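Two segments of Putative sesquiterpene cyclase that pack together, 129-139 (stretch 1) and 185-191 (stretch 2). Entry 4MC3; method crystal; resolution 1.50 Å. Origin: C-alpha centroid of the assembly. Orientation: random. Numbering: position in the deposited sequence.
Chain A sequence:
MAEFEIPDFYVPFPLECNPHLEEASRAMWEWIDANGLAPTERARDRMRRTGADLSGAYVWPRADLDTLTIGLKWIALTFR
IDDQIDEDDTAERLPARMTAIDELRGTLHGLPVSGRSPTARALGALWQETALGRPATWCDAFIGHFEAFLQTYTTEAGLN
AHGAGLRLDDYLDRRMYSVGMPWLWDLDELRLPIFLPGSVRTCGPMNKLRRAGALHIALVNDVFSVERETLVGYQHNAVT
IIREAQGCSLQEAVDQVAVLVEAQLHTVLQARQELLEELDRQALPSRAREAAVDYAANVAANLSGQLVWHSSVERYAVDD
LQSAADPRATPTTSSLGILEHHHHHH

Stretch 1 (129-139) ETALGRPATWC
Stretch 2 185-191: WDLDELR

The contact between the two stretches hangs largely on one residue: Trp138 supplies 110 Å² of the 300 Å² buried in total and makes the single hydrogen bond that crosses between them, donated by its indole to a backbone carbonyl of a helical residue, Asp186. Trp138 NE1 lies 2.8 Å from Asp186 O, with an N-H...O angle of 150°. The same carbonyl also receives the backbone amide of its own stretch, Glu189 N to Asp186 O at 3.1 Å, so it serves two donors.

Stretch 1 is a helix-turn-helix corner. Residues 129-131 finish one helix, with phi/psi near -65/-42 for Glu129 and Thr130 and -74/-26 for Ala131, and Leu132 leaves helical geometry at -61/120. A type II turn from Ala131 to Arg134 follows, closed by Arg134 N to Ala131 O at 3.0 Å. Gly133 takes the left-handed position at 73/9, where positive phi favours glycine. Arg134 (-104/142) and Pro135 (-64/144) are extended, and Pro135 occupies the N-cap position of the next helix, whose first turn is marked by Cys139 N to Pro135 O at 3.0 Å. Stretch 2 enters as a helix and tightens into a 3-10 segment at 189-190. Its phi/psi values stay near -63/-25 from Leu187 to Leu190, and successive i to i-3 bonds include Asp188 N to Trp185 O at 2.9 Å and Leu190 N to Leu187 O at 3.1 Å.

The register is set by CA-CA separations of 7.6 Å for Trp138-Asp186, 8.6 Å for Arg134-Leu190 and 9.2 Å for Thr130-Leu187, a pairing that does not progress steadily in one direction. The CA-to-CB bond of Trp138 points sideways, but chi1 of -179° (t) and chi2 of 87° carry the indole to stretch 2. Asp186 O, Leu187 CD2 and Glu189 OE2 lie at the ring edge, near its plane. The CA-to-CB bond of Asp186 points toward stretch 1 (chi1 -68°, m; chi2 -27°), placing Asp186 CB 3.8 Å from Trp138 NE1, while OD2 is hydrogen-bonded elsewhere in the structure. That of Glu189 also points toward stretch 1, and m, t, chi3 45° bring Glu189 OE2 to 3.5 Å from Trp138 CD1; both its carboxylate oxygens are hydrogen-bonded elsewhere, which suits an acid to this buried site.

The benzene side of the indole meets leucine. Trp138 CH2 is 4.0 Å from Leu187 CD2, and Trp138 CZ2 approaches Leu190 CD1 obliquely at 3.6 Å. Leu187 (m, t) has its CA-to-CB bond directed away, yet its end returns to the contact, where Leu187 CD2 also lies 4.2 Å from Thr130 CG2. With chi1 at -60° (m), Thr130 offers this methyl to stretch 2 while OG1 is hydrogen-bonded elsewhere.

Leu190 (chi1 -84°, chi2 59°) has 67 Å² covered by stretch 1, the largest share in stretch 2, and its two methyls reach different partners: CD1 meets Trp138, whereas Leu190 CD2 sits over one face of the Arg134 guanidinium, 3.5 Å from Arg134 NH2. The CA-to-CB bond of Arg134 points toward stretch 2, with chi1 -92°, chi2 67°, chi3 -173° and chi4 -124°. Its guanidinium is tied back to the preceding helix by Arg134 NH1 to Thr130 O at 2.9 Å, leaving a flat face for the leucine methyl.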

ATOM      1  N   GLU A 129       5.681   8.985 -16.890  1.00 21.27           N
ATOM      2  CA  GLU A 129       5.078   7.880 -17.649  1.00 21.05           C
ATOM      3  C   GLU A 129       3.697   7.496 -17.107  1.00 21.63           C
ATOM      4  O   GLU A 129       2.758   7.232 -17.843  1.00 24.23           O
ATOM      5  CB  GLU A 129       6.018   6.674 -17.685  1.00 23.48           C
ATOM      6  CG  GLU A 129       5.398   5.390 -18.264  1.00 31.72           C
ATOM      7  CD  GLU A 129       6.290   4.140 -18.221  1.00 40.41           C
ATOM      8  OE1 GLU A 129       7.432   4.161 -17.669  1.00 43.24           O
ATOM      9  OE2 GLU A 129       5.824   3.088 -18.756  1.00 46.98           O
ATOM     10  N   THR A 130       3.582   7.450 -15.797  1.00 19.87           N
ATOM     11  CA  THR A 130       2.355   7.045 -15.142  1.00 19.61           C
ATOM     12  C   THR A 130       1.236   8.085 -15.333  1.00 20.35           C
ATOM     13  O   THR A 130       0.049   7.726 -15.552  1.00 23.08           O
ATOM     14  CB  THR A 130       2.678   6.772 -13.655  1.00 18.35           C
ATOM     15  OG1 THR A 130       3.673   5.721 -13.550  1.00 18.42           O
ATOM     16  CG2 THR A 130       1.438   6.297 -12.918  1.00 21.84           C
ATOM     17  N   ALA A 131       1.562   9.356 -15.210  1.00 18.44           N
ATOM     18  CA  ALA A 131       0.567  10.429 -15.268  1.00 20.42           C
ATOM     19  C   ALA A 131       0.079  10.662 -16.697  1.00 21.68           C
ATOM     20  O   ALA A 131      -1.005  11.168 -16.876  1.00 21.34           O
ATOM     21  CB  ALA A 131       1.125  11.710 -14.717  1.00 22.62           C
ATOM     22  N   LEU A 132       0.908  10.336 -17.699  1.00 23.12           N
ATOM     23  CA  LEU A 132       0.612  10.631 -19.091  1.00 22.72           C
ATOM     24  C   LEU A 132      -0.647   9.960 -19.576  1.00 21.68           C
ATOM     25  O   LEU A 132      -0.776   8.739 -19.550  1.00 21.58           O
ATOM     26  CB  LEU A 132       1.776  10.182 -19.989  1.00 26.69           C
ATOM     27  CG  LEU A 132       1.622  10.377 -21.499  1.00 34.81           C
ATOM     28  CD1 LEU A 132       1.747  11.854 -21.710  1.00 38.51           C
ATOM     29  CD2 LEU A 132       2.710   9.614 -22.273  1.00 37.63           C
ATOM     30  N   GLY A 133      -1.598  10.795 -19.999  1.00 25.86           N
ATOM     31  CA  GLY A 133      -2.853  10.251 -20.408  1.00 25.31           C
ATOM     32  C   GLY A 133      -3.804   9.714 -19.371  1.00 23.94           C
ATOM     33  O   GLY A 133      -4.830   9.091 -19.731  1.00 27.66           O
ATOM     34  N   ARG A 134      -3.491   9.950 -18.089  1.00 20.50           N
ATOM     35  CA  ARG A 134      -4.313   9.551 -16.971  1.00 21.86           C
ATOM     36  C   ARG A 134      -5.041  10.798 -16.428  1.00 20.21           C
ATOM     37  O   ARG A 134      -4.514  11.872 -16.379  1.00 20.54           O
ATOM     38  CB  ARG A 134      -3.466   8.916 -15.858  1.00 24.79           C
ATOM     39  CG  ARG A 134      -3.317   7.379 -15.945  1.00 35.35           C
ATOM     40  CD  ARG A 134      -2.515   6.999 -17.160  1.00 36.85           C
ATOM     41  NE  ARG A 134      -2.428   5.561 -17.478  1.00 36.22           N
ATOM     42  CZ  ARG A 134      -1.301   4.896 -17.621  1.00 32.53           C
ATOM     43  NH1 ARG A 134      -0.135   5.501 -17.466  1.00 30.84           N
ATOM     44  NH2 ARG A 134      -1.325   3.630 -17.982  1.00 37.30           N
ATOM     45  N   PRO A 135      -6.302  10.631 -16.005  1.00 18.95           N
ATOM     46  CA  PRO A 135      -7.102  11.781 -15.626  1.00 19.11           C
ATOM     47  C   PRO A 135      -6.550  12.527 -14.403  1.00 18.34           C
ATOM     48  O   PRO A 135      -6.030  11.924 -13.436  1.00 19.09           O
ATOM     49  CB  PRO A 135      -8.488  11.174 -15.365  1.00 19.52           C
ATOM     50  CG  PRO A 135      -8.255   9.725 -15.106  1.00 21.26           C
ATOM     51  CD  PRO A 135      -7.022   9.351 -15.867  1.00 19.64           C
ATOM     52  N   ALA A 136      -6.694  13.844 -14.423  1.00 19.21           N
ATOM     53  CA  ALA A 136      -6.151  14.708 -13.375  1.00 20.36           C
ATOM     54  C   ALA A 136      -6.654  14.302 -11.946  1.00 19.74           C
ATOM     55  O   ALA A 136      -5.901  14.376 -10.986  1.00 20.05           O
ATOM     56  CB  ALA A 136      -6.493  16.164 -13.676  1.00 22.74           C
ATOM     57  N   THR A 137      -7.927  13.937 -11.789  1.00 19.28           N
ATOM     58  CA  THR A 137      -8.450  13.619 -10.459  1.00 20.45           C
ATOM     59  C   THR A 137      -7.712  12.399  -9.915  1.00 18.31           C
ATOM     60  O   THR A 137      -7.361  12.331  -8.714  1.00 19.79           O
ATOM     61  CB  THR A 137      -9.983  13.420 -10.471  1.00 23.09           C
ATOM     62  OG1 THR A 137     -10.636  14.660 -10.936  1.00 26.28           O
ATOM     63  CG2 THR A 137     -10.567  13.125  -9.124  1.00 29.60           C
ATOM     64  N   TRP A 138      -7.490  11.430 -10.787  1.00 18.22           N
ATOM     65  CA  TRP A 138      -6.703  10.229 -10.391  1.00 18.07           C
ATOM     66  C   TRP A 138      -5.272  10.591 -10.020  1.00 18.65           C
ATOM     67  O   TRP A 138      -4.743  10.174  -9.028  1.00 18.37           O
ATOM     68  CB  TRP A 138      -6.722   9.178 -11.488  1.00 17.40           C
ATOM     69  CG  TRP A 138      -5.941   7.956 -11.096  1.00 17.34           C
ATOM     70  CD1 TRP A 138      -6.435   6.895 -10.396  1.00 18.30           C
ATOM     71  CD2 TRP A 138      -4.577   7.696 -11.337  1.00 16.76           C
ATOM     72  NE1 TRP A 138      -5.425   6.004 -10.138  1.00 16.61           N
ATOM     73  CE2 TRP A 138      -4.275   6.464 -10.708  1.00 16.90           C
ATOM     74  CE3 TRP A 138      -3.532   8.398 -11.957  1.00 19.39           C
ATOM     75  CZ2 TRP A 138      -3.008   5.931 -10.698  1.00 18.23           C
ATOM     76  CZ3 TRP A 138      -2.244   7.879 -11.926  1.00 21.21           C
ATOM     77  CH2 TRP A 138      -1.990   6.619 -11.274  1.00 21.08           C
ATOM     78  N   CYS A 139      -4.633  11.422 -10.834  1.00 18.98           N
ATOM     79  CA  CYS A 139      -3.253  11.830 -10.604  1.00 18.67           C
ATOM     80  C   CYS A 139      -3.134  12.499  -9.248  1.00 19.30           C
ATOM     81  O   CYS A 139      -2.216  12.233  -8.483  1.00 19.41           O
ATOM     82  CB  CYS A 139      -2.701  12.726 -11.719  1.00 18.83           C
ATOM     83  SG  CYS A 139      -2.530  11.946 -13.333  1.00 21.06           S
ATOM     84  N   TRP A 185      -3.440   0.583  -4.529  1.00 14.78           N
ATOM     85  CA  TRP A 185      -4.821   0.400  -5.007  1.00 15.60           C
ATOM     86  C   TRP A 185      -5.186   1.478  -6.031  1.00 14.27           C
ATOM     87  O   TRP A 185      -5.879   1.151  -6.997  1.00 16.20           O
ATOM     88  CB  TRP A 185      -5.842   0.365  -3.912  1.00 17.92           C
ATOM     89  CG  TRP A 185      -5.730  -0.942  -3.079  1.00 17.37           C
ATOM     90  CD1 TRP A 185      -5.372  -2.169  -3.518  1.00 22.56           C
ATOM     91  CD2 TRP A 185      -5.954  -1.075  -1.654  1.00 16.21           C
ATOM     92  NE1 TRP A 185      -5.401  -3.079  -2.470  1.00 23.50           N
ATOM     93  CE2 TRP A 185      -5.713  -2.413  -1.309  1.00 18.97           C
ATOM     94  CE3 TRP A 185      -6.294  -0.175  -0.656  1.00 17.21           C
ATOM     95  CZ2 TRP A 185      -5.844  -2.890   0.028  1.00 19.01           C
ATOM     96  CZ3 TRP A 185      -6.465  -0.646   0.668  1.00 19.48           C
ATOM     97  CH2 TRP A 185      -6.220  -1.981   0.977  1.00 19.26           C
ATOM     98  N   ASP A 186      -4.700   2.718  -5.874  1.00 16.27           N
ATOM     99  CA  ASP A 186      -4.886   3.678  -6.945  1.00 14.90           C
ATOM    100  C   ASP A 186      -4.432   3.115  -8.304  1.00 14.52           C
ATOM    101  O   ASP A 186      -5.057   3.342  -9.350  1.00 16.27           O
ATOM    102  CB  ASP A 186      -4.130   4.987  -6.671  1.00 15.59           C
ATOM    103  CG  ASP A 186      -4.689   5.793  -5.503  1.00 16.11           C
ATOM    104  OD1 ASP A 186      -5.876   5.703  -5.178  1.00 18.37           O
ATOM    105  OD2 ASP A 186      -3.846   6.528  -4.907  1.00 18.53           O
ATOM    106  N   LEU A 187      -3.291   2.423  -8.346  1.00 14.37           N
ATOM    107  CA  LEU A 187      -2.791   1.853  -9.571  1.00 14.75           C
ATOM    108  C   LEU A 187      -3.678   0.763 -10.145  1.00 16.45           C
ATOM    109  O   LEU A 187      -3.631   0.515 -11.377  1.00 16.53           O
ATOM    110  CB  LEU A 187      -1.338   1.371  -9.401  1.00 16.04           C
ATOM    111  CG  LEU A 187      -0.233   2.428  -9.192  1.00 16.15           C
ATOM    112  CD1 LEU A 187       1.061   1.887  -8.668  1.00 17.54           C
ATOM    113  CD2 LEU A 187       0.009   3.201 -10.522  1.00 17.61           C
ATOM    114  N   ASP A 188      -4.492   0.112  -9.315  1.00 16.38           N
ATOM    115  CA  ASP A 188      -5.428  -0.884  -9.806  1.00 17.05           C
ATOM    116  C   ASP A 188      -6.451  -0.267 -10.782  1.00 17.02           C
ATOM    117  O   ASP A 188      -6.992  -0.968 -11.642  1.00 17.86           O
ATOM    118  CB  ASP A 188      -6.163  -1.562  -8.666  1.00 17.46           C
ATOM    119  CG  ASP A 188      -6.922  -2.839  -9.092  1.00 18.01           C
ATOM    120  OD1 ASP A 188      -6.342  -3.637  -9.851  1.00 19.38           O
ATOM    121  OD2 ASP A 188      -8.114  -2.989  -8.684  1.00 18.89           O
ATOM    122  N   GLU A 189      -6.679   1.049 -10.708  1.00 16.84           N
ATOM    123  CA  GLU A 189      -7.647   1.673 -11.598  1.00 16.77           C
ATOM    124  C   GLU A 189      -7.175   1.581 -13.068  1.00 20.22           C
ATOM    125  O   GLU A 189      -8.004   1.632 -13.966  1.00 21.19           O
ATOM    126  CB  GLU A 189      -7.919   3.099 -11.216  1.00 18.27           C
ATOM    127  CG  GLU A 189      -8.538   3.270  -9.865  1.00 18.24           C
ATOM    128  CD  GLU A 189      -9.086   4.677  -9.621  1.00 19.54           C
ATOM    129  OE1 GLU A 189      -9.769   5.226 -10.534  1.00 19.37           O
ATOM    130  OE2 GLU A 189      -8.839   5.240  -8.518  1.00 19.65           O
ATOM    131  N   LEU A 190      -5.876   1.440 -13.306  1.00 18.34           N
ATOM    132  CA  LEU A 190      -5.350   1.374 -14.649  1.00 19.48           C
ATOM    133  C   LEU A 190      -5.881   0.137 -15.397  1.00 21.43           C
ATOM    134  O   LEU A 190      -5.936   0.157 -16.635  1.00 24.00           O
ATOM    135  CB  LEU A 190      -3.849   1.379 -14.638  1.00 19.86           C
ATOM    136  CG  LEU A 190      -3.174   2.751 -14.568  1.00 23.19           C
ATOM    137  CD1 LEU A 190      -3.494   3.590 -13.392  1.00 23.68           C
ATOM    138  CD2 LEU A 190      -1.674   2.651 -14.599  1.00 24.71           C
ATOM    139  N   ARG A 191      -6.273  -0.919 -14.675  1.00 19.41           N
ATOM    140  CA  ARG A 191      -6.753  -2.136 -15.341  1.00 20.25           C
ATOM    141  C   ARG A 191      -8.264  -2.227 -15.459  1.00 22.67           C
ATOM    142  O   ARG A 191      -8.788  -3.147 -16.116  1.00 25.68           O
ATOM    143  CB  ARG A 191      -6.197  -3.397 -14.699  1.00 21.94           C
ATOM    144  CG  ARG A 191      -6.590  -3.693 -13.282  1.00 21.28           C
ATOM    145  CD  ARG A 191      -7.825  -4.542 -13.126  1.00 21.56           C
ATOM    146  NE  ARG A 191      -8.235  -4.571 -11.738  1.00 21.23           N
ATOM    147  CZ  ARG A 191      -9.339  -5.128 -11.280  1.00 20.47           C
ATOM    148  NH1 ARG A 191     -10.162  -5.765 -12.125  1.00 22.90           N
ATOM    149  NH2 ARG A 191      -9.660  -5.013 -10.013  1.00 22.47           N
TER